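Local atomic coordinates of putative esterase PA1618 (Pseudomonas aeruginosa, PDB entry 4QD8), a protein that probably hydrolyses acyl-CoA thioesters, perhaps 1,4-dihydroxy-2-naphthoyl-CoA, as a hotdog-fold thioesterase of the PaaI family. Residues A102-I107 / H114-R119. Residues are numbered along the deposited sequence; the frame is centred on the assembly and turned at random.
Sequences AVARAI and HVWDIR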
loop_
_atom_site.group_PDB
_atom_site.type_symbol
_atom_site.label_atom_id
_atom_site.label_comp_id
_atom_site.label_asym_id
_atom_site.label_seq_id
_atom_site.Cartn_x
_atom_site.Cartn_y
_atom_site.Cartn_z
ATOM N N ALA A 102 -14.569 7.011 11.445
ATOM C CA ALA A 102 -13.560 7.342 10.444
ATOM C C ALA A 102 -13.661 8.820 10.099
ATOM O O ALA A 102 -14.759 9.348 9.952
ATOM C CB ALA A 102 -13.765 6.499 9.190
ATOM N N VAL A 103 -12.516 9.484 9.974
ATOM C CA VAL A 103 -12.490 10.891 9.551
ATOM C C VAL A 103 -11.634 11.001 8.296
ATOM O O VAL A 103 -10.493 10.546 8.288
ATOM C CB VAL A 103 -11.907 11.794 10.650
ATOM C CG1 VAL A 103 -11.973 13.270 10.243
ATOM C CG2 VAL A 103 -12.664 11.597 11.955
ATOM N N ALA A 104 -12.185 11.595 7.244
ATOM C CA ALA A 104 -11.457 11.751 5.989
ATOM C C ALA A 104 -11.007 13.192 5.793
ATOM O O ALA A 104 -11.791 14.129 5.984
ATOM C CB ALA A 104 -12.313 11.304 4.806
ATOM N N ARG A 105 -9.754 13.345 5.383
ATOM C CA ARG A 105 -9.172 14.645 5.050
ATOM C C ARG A 105 -8.457 14.518 3.700
ATOM O O ARG A 105 -7.928 13.470 3.371
ATOM C CB ARG A 105 -8.187 15.071 6.138
ATOM C CG ARG A 105 -8.864 15.418 7.454
ATOM C CD ARG A 105 -7.873 15.747 8.556
ATOM N NE ARG A 105 -8.576 16.017 9.813
ATOM C CZ ARG A 105 -9.123 17.191 10.129
ATOM N NH1 ARG A 105 -9.048 18.220 9.288
ATOM N NH2 ARG A 105 -9.749 17.342 11.293
ATOM N N ALA A 106 -8.457 15.578 2.898
ATOM C CA ALA A 106 -7.826 15.490 1.586
ATOM C C ALA A 106 -6.309 15.617 1.681
ATOM O O ALA A 106 -5.795 16.456 2.438
ATOM C CB ALA A 106 -8.387 16.575 0.650
ATOM N N ILE A 107 -5.594 14.793 0.916
ATOM C CA ILE A 107 -4.155 14.977 0.758
ATOM C C ILE A 107 -3.920 15.710 -0.553
ATOM O O ILE A 107 -3.084 16.607 -0.654
ATOM C CB ILE A 107 -3.419 13.625 0.716
ATOM C CG1 ILE A 107 -3.576 12.918 2.063
ATOM C CG2 ILE A 107 -1.931 13.811 0.374
ATOM C CD1 ILE A 107 -3.024 13.714 3.233
ATOM N N HIS A 114 -7.732 11.563 -6.822
ATOM C CA HIS A 114 -7.864 12.193 -5.516
ATOM C C HIS A 114 -7.192 11.267 -4.533
ATOM O O HIS A 114 -7.273 10.048 -4.685
ATOM C CB HIS A 114 -9.327 12.296 -5.086
ATOM C CG HIS A 114 -10.135 13.287 -5.856
ATOM N ND1 HIS A 114 -11.498 13.416 -5.687
ATOM C CD2 HIS A 114 -9.784 14.196 -6.801
ATOM C CE1 HIS A 114 -11.948 14.372 -6.483
ATOM N NE2 HIS A 114 -10.935 14.853 -7.176
ATOM N N VAL A 115 -6.549 11.836 -3.526
ATOM C CA VAL A 115 -5.952 11.027 -2.457
ATOM C C VAL A 115 -6.516 11.513 -1.120
ATOM O O VAL A 115 -6.444 12.706 -0.797
ATOM C CB VAL A 115 -4.412 11.116 -2.477
ATOM C CG1 VAL A 115 -3.805 10.215 -1.389
ATOM C CG2 VAL A 115 -3.854 10.710 -3.839
ATOM N N TRP A 116 -7.077 10.581 -0.344
ATOM C CA TRP A 116 -7.699 10.864 0.950
ATOM C C TRP A 116 -6.945 10.169 2.086
ATOM O O TRP A 116 -6.514 9.021 1.927
ATOM C CB TRP A 116 -9.152 10.360 0.958
ATOM C CG TRP A 116 -10.033 11.108 0.002
ATOM C CD1 TRP A 116 -10.403 10.717 -1.251
ATOM C CD2 TRP A 116 -10.615 12.395 0.215
ATOM N NE1 TRP A 116 -11.194 11.691 -1.831
ATOM C CE2 TRP A 116 -11.338 12.730 -0.948
ATOM C CE3 TRP A 116 -10.589 13.307 1.277
ATOM C CZ2 TRP A 116 -12.041 13.945 -1.081
ATOM C CZ3 TRP A 116 -11.299 14.515 1.148
ATOM C CH2 TRP A 116 -12.006 14.813 -0.027
ATOM N N ASP A 117 -6.808 10.873 3.205
ATOM C CA ASP A 117 -6.216 10.350 4.436
ATOM C C ASP A 117 -7.391 9.986 5.340
ATOM O O ASP A 117 -8.228 10.844 5.637
ATOM C CB ASP A 117 -5.364 11.450 5.071
ATOM C CG ASP A 117 -4.863 11.092 6.455
ATOM O OD1 ASP A 117 -4.202 10.049 6.615
ATOM O OD2 ASP A 117 -5.108 11.883 7.382
ATOM N N ILE A 118 -7.504 8.724 5.758
ATOM C CA ILE A 118 -8.664 8.334 6.559
ATOM C C ILE A 118 -8.208 7.720 7.878
ATOM O O ILE A 118 -7.460 6.739 7.888
ATOM C CB ILE A 118 -9.601 7.396 5.777
ATOM C CG1 ILE A 118 -10.077 8.120 4.513
ATOM C CG2 ILE A 118 -10.826 7.022 6.621
ATOM C CD1 ILE A 118 -10.343 7.216 3.353
ATOM N N ARG A 119 -8.628 8.334 8.985
ATOM C CA ARG A 119 -8.208 7.887 10.322
ATOM C C ARG A 119 -9.391 7.284 11.080
ATOM O O ARG A 119 -10.441 7.917 11.196
ATOM C CB ARG A 119 -7.652 9.058 11.153
ATOM C CG ARG A 119 -6.557 9.905 10.505
ATOM C CD ARG A 119 -5.332 9.097 10.168
ATOM N NE ARG A 119 -4.301 9.946 9.569
ATOM C CZ ARG A 119 -3.334 10.554 10.250
ATOM N NH1 ARG A 119 -3.242 10.398 11.566
ATOM N NH2 ARG A 119 -2.449 11.305 9.609
#
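V103 and R105 pair with R119 and D117 in an antiparallel hairpin of the hotdog sheet, formed by strands 99-106 and 113-121. Residues 102-106 and 114-119 of these two neighbouring strands run antiparallel, their N-to-C directions 159° apart. Two hydrogen-bonded pairs carry the backbone: V103 with R119, and R105 with D117. The straightest bond is D117 N to R105 O, 2.8 Å long with 171° at the hydrogen. A last bond, I107 N to V115 O, holds the strands together where the chain turns a corner at I107.

A102, A104, A106, W116 and I118 lie on the face toward helix 56-72, the central helix that the hotdog sheet wraps. L66 of that helix touches A102 and A104. The methyl of A104 meets I118 CG1 at 3.9 Å. W116 reaches across the pair, and its six-membered ring comes obliquely up to A106, with W116 CZ3 3.6 Å from A106 CB. W116 CE3 lies 3.4 Å from R105 O. The indole NE1 is hydrogen-bonded to S71 OG, which also bonds H114 ND1, so one serine fixes both side chains.

V103, R105, D117 and R119 lie on the other face. There I107 and R119 pack against R119 and I107 of the second subunit. The side chains of I107 and D117 cross at a slant, with I107 CD1 3.7 Å from D117 CB. With CG anti to the backbone N (chi1 172°), the D117 carboxylate is placed beside R119 of its own strand and forms a salt bridge with it. R119 NE gives its hydrogen to the syn lone pair of D117 OD1 at 3.0 Å, in the guanidinium plane.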